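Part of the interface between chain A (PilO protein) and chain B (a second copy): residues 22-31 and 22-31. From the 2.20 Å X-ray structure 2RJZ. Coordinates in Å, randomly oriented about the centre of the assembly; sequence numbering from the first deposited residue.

Chain A, residues 22-31: AQMKEMEESF
Chain B (22-31) AQMKEMEESF

Both stretches are continuous α-helix, with phi/psi near -63/-42 and regular i to i-4 backbone hydrogen bonds, such as Phe A31 N to Met A27 O at 2.9 Å. They run nearly antiparallel (signed crossing angle -154°), and the axes approach to 8.3 Å. The register centres on Met A27 and Met B27, whose CA atoms lie 5.0 Å apart; 494 Å² is buried between the two stretches, both sides summed.

Met A27 and Met B27 are extended (ttt); their CB atoms point sideways, but the side-chain ends come nearer the partner helix, making van der Waals contacts. Met A27 CE lies 4.2 Å from Met B27 CE and 3.6 Å from Phe B31 CD1, while Met B27 CE reciprocates at 3.6 Å from Phe A31 CD1. Both phenylalanines have chi1 t and chi2 near 55°. The polarizable sulfurs approach these rings obliquely, Met A27 SD being 5.2 Å from the Phe B31 centroid and Met B27 SD 5.1 Å from that of Phe A31.

The serines point toward the partner backbone: Ser B30 CB is 3.7 Å from Met A27 N, and Ser A30 CB 4.0 Å from Met B27 N. Both adopt m, each OG donating within its helix at 2.9 Å (Ser A30 OG to Glu A26 O; Ser B30 OG to Glu B26 O). With that proton committed, Ser B30 OG lies 3.4 Å from Gln A23 OE1 (mm) without bonding; no hydrogen bond links the stretches.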

# COMPACT_ATOMS: atom_id res chain seq x y z
N ALA A 22 21.02 4.95 -9.84
CA ALA A 22 20.75 6.16 -10.61
C ALA A 22 19.29 6.19 -10.99
O ALA A 22 18.67 7.24 -10.98
CB ALA A 22 21.65 6.24 -11.89
N GLN A 23 18.73 5.03 -11.32
CA GLN A 23 17.27 4.93 -11.58
C GLN A 23 16.39 5.08 -10.32
O GLN A 23 15.32 5.68 -10.36
CB GLN A 23 16.95 3.63 -12.33
CG GLN A 23 17.53 3.60 -13.75
CD GLN A 23 16.80 4.52 -14.78
OE1 GLN A 23 15.81 5.21 -14.48
NE2 GLN A 23 17.31 4.50 -16.02
N MET A 24 16.85 4.53 -9.19
CA MET A 24 16.13 4.74 -7.91
C MET A 24 16.04 6.25 -7.70
O MET A 24 14.98 6.79 -7.40
CB MET A 24 16.86 4.08 -6.72
CG MET A 24 16.71 2.54 -6.56
SD MET A 24 17.57 1.94 -5.07
CE MET A 24 16.40 2.59 -3.86
N LYS A 25 17.17 6.93 -7.89
CA LYS A 25 17.26 8.38 -7.67
C LYS A 25 16.37 9.19 -8.66
O LYS A 25 15.77 10.20 -8.25
CB LYS A 25 18.72 8.82 -7.69
CG LYS A 25 18.96 10.30 -7.62
CD LYS A 25 20.43 10.64 -7.87
CE LYS A 25 20.73 12.12 -7.55
NZ LYS A 25 22.03 12.53 -8.16
N GLU A 26 16.25 8.75 -9.91
CA GLU A 26 15.35 9.39 -10.89
C GLU A 26 13.83 9.15 -10.65
O GLU A 26 13.00 10.05 -10.87
CB GLU A 26 15.74 8.97 -12.30
CG GLU A 26 16.90 9.84 -12.88
CD GLU A 26 17.73 9.13 -13.96
OE1 GLU A 26 17.15 8.34 -14.75
OE2 GLU A 26 18.97 9.37 -14.00
N MET A 27 13.48 7.95 -10.19
CA MET A 27 12.13 7.66 -9.71
C MET A 27 11.78 8.60 -8.55
O MET A 27 10.72 9.25 -8.55
CB MET A 27 12.01 6.19 -9.29
CG MET A 27 10.60 5.67 -9.27
SD MET A 27 10.42 3.92 -8.87
CE MET A 27 8.65 3.98 -8.71
N GLU A 28 12.67 8.68 -7.57
CA GLU A 28 12.47 9.55 -6.41
C GLU A 28 12.36 11.02 -6.81
O GLU A 28 11.47 11.73 -6.35
CB GLU A 28 13.60 9.37 -5.40
CG GLU A 28 13.73 7.94 -4.95
CD GLU A 28 14.79 7.78 -3.90
OE1 GLU A 28 14.66 8.45 -2.84
OE2 GLU A 28 15.73 6.97 -4.14
N GLU A 29 13.27 11.47 -7.67
CA GLU A 29 13.28 12.86 -8.11
C GLU A 29 11.96 13.21 -8.83
O GLU A 29 11.36 14.26 -8.58
CB GLU A 29 14.51 13.14 -9.00
CG GLU A 29 14.73 14.62 -9.30
CD GLU A 29 16.18 14.94 -9.70
OE1 GLU A 29 16.89 14.01 -10.20
OE2 GLU A 29 16.60 16.10 -9.51
N SER A 30 11.53 12.31 -9.71
CA SER A 30 10.25 12.44 -10.38
C SER A 30 9.07 12.46 -9.42
O SER A 30 8.14 13.25 -9.60
CB SER A 30 10.07 11.34 -11.42
OG SER A 30 11.03 11.54 -12.45
N PHE A 31 9.11 11.63 -8.39
CA PHE A 31 8.04 11.62 -7.41
C PHE A 31 7.98 12.99 -6.71
O PHE A 31 6.91 13.55 -6.57
CB PHE A 31 8.25 10.46 -6.42
CG PHE A 31 7.16 10.33 -5.36
CD1 PHE A 31 5.80 10.28 -5.72
CD2 PHE A 31 7.50 10.21 -4.03
CE1 PHE A 31 4.80 10.09 -4.74
CE2 PHE A 31 6.52 10.06 -3.04
CZ PHE A 31 5.16 10.01 -3.40
N ALA B 22 4.63 14.60 -18.15
CA ALA B 22 6.02 14.12 -18.34
C ALA B 22 6.71 13.59 -17.05
O ALA B 22 7.54 12.68 -17.10
CB ALA B 22 6.91 15.20 -19.01
N GLN B 23 6.40 14.17 -15.90
CA GLN B 23 6.95 13.67 -14.65
C GLN B 23 6.30 12.31 -14.27
O GLN B 23 6.98 11.40 -13.83
CB GLN B 23 6.84 14.72 -13.54
CG GLN B 23 7.80 15.87 -13.73
CD GLN B 23 7.20 17.24 -13.38
OE1 GLN B 23 6.12 17.34 -12.79
NE2 GLN B 23 7.92 18.32 -13.75
N MET B 24 4.99 12.18 -14.48
CA MET B 24 4.31 10.92 -14.29
C MET B 24 4.98 9.83 -15.13
O MET B 24 5.32 8.78 -14.61
CB MET B 24 2.82 11.02 -14.63
CG MET B 24 1.94 11.77 -13.59
SD MET B 24 0.20 11.71 -14.10
CE MET B 24 -0.10 9.96 -13.80
N LYS B 25 5.17 10.12 -16.42
CA LYS B 25 5.76 9.18 -17.39
C LYS B 25 7.21 8.75 -17.03
O LYS B 25 7.56 7.55 -17.07
CB LYS B 25 5.70 9.80 -18.80
CG LYS B 25 6.24 8.91 -19.88
CD LYS B 25 6.10 9.49 -21.28
CE LYS B 25 6.65 8.46 -22.30
NZ LYS B 25 6.89 9.05 -23.65
N GLU B 26 8.03 9.72 -16.64
CA GLU B 26 9.38 9.44 -16.17
C GLU B 26 9.41 8.60 -14.89
O GLU B 26 10.30 7.76 -14.70
CB GLU B 26 10.19 10.75 -16.01
CG GLU B 26 10.92 11.08 -17.30
CD GLU B 26 11.35 12.55 -17.44
OE1 GLU B 26 11.34 13.29 -16.42
OE2 GLU B 26 11.71 12.94 -18.59
N MET B 27 8.42 8.81 -14.02
CA MET B 27 8.29 8.01 -12.82
C MET B 27 8.07 6.54 -13.18
O MET B 27 8.79 5.66 -12.68
CB MET B 27 7.18 8.54 -11.92
CG MET B 27 7.44 8.23 -10.45
SD MET B 27 6.13 8.76 -9.32
CE MET B 27 6.60 7.61 -8.01
N GLU B 28 7.12 6.28 -14.06
CA GLU B 28 6.83 4.91 -14.54
C GLU B 28 7.98 4.26 -15.28
O GLU B 28 8.20 3.06 -15.13
CB GLU B 28 5.65 4.92 -15.49
CG GLU B 28 4.35 5.17 -14.79
CD GLU B 28 3.20 5.25 -15.77
OE1 GLU B 28 2.69 4.19 -16.19
OE2 GLU B 28 2.80 6.39 -16.09
N GLU B 29 8.67 5.06 -16.10
CA GLU B 29 9.82 4.60 -16.88
C GLU B 29 10.94 4.14 -15.99
O GLU B 29 11.56 3.12 -16.28
CB GLU B 29 10.37 5.72 -17.74
CG GLU B 29 9.81 5.76 -19.13
CD GLU B 29 10.70 6.47 -20.13
OE1 GLU B 29 11.88 6.06 -20.28
OE2 GLU B 29 10.21 7.43 -20.79
N SER B 30 11.23 4.92 -14.95
CA SER B 30 12.24 4.57 -13.96
C SER B 30 11.85 3.31 -13.21
O SER B 30 12.68 2.42 -13.02
CB SER B 30 12.45 5.73 -13.00
OG SER B 30 12.90 6.86 -13.73
N PHE B 31 10.58 3.22 -12.82
CA PHE B 31 10.06 2.01 -12.21
C PHE B 31 10.32 0.81 -13.14
O PHE B 31 10.91 -0.20 -12.73
CB PHE B 31 8.59 2.19 -11.89
CG PHE B 31 7.96 1.05 -11.16
CD1 PHE B 31 8.45 0.62 -9.94
CD2 PHE B 31 6.79 0.46 -11.66
CE1 PHE B 31 7.84 -0.40 -9.24
CE2 PHE B 31 6.18 -0.56 -10.96
CZ PHE B 31 6.69 -0.98 -9.75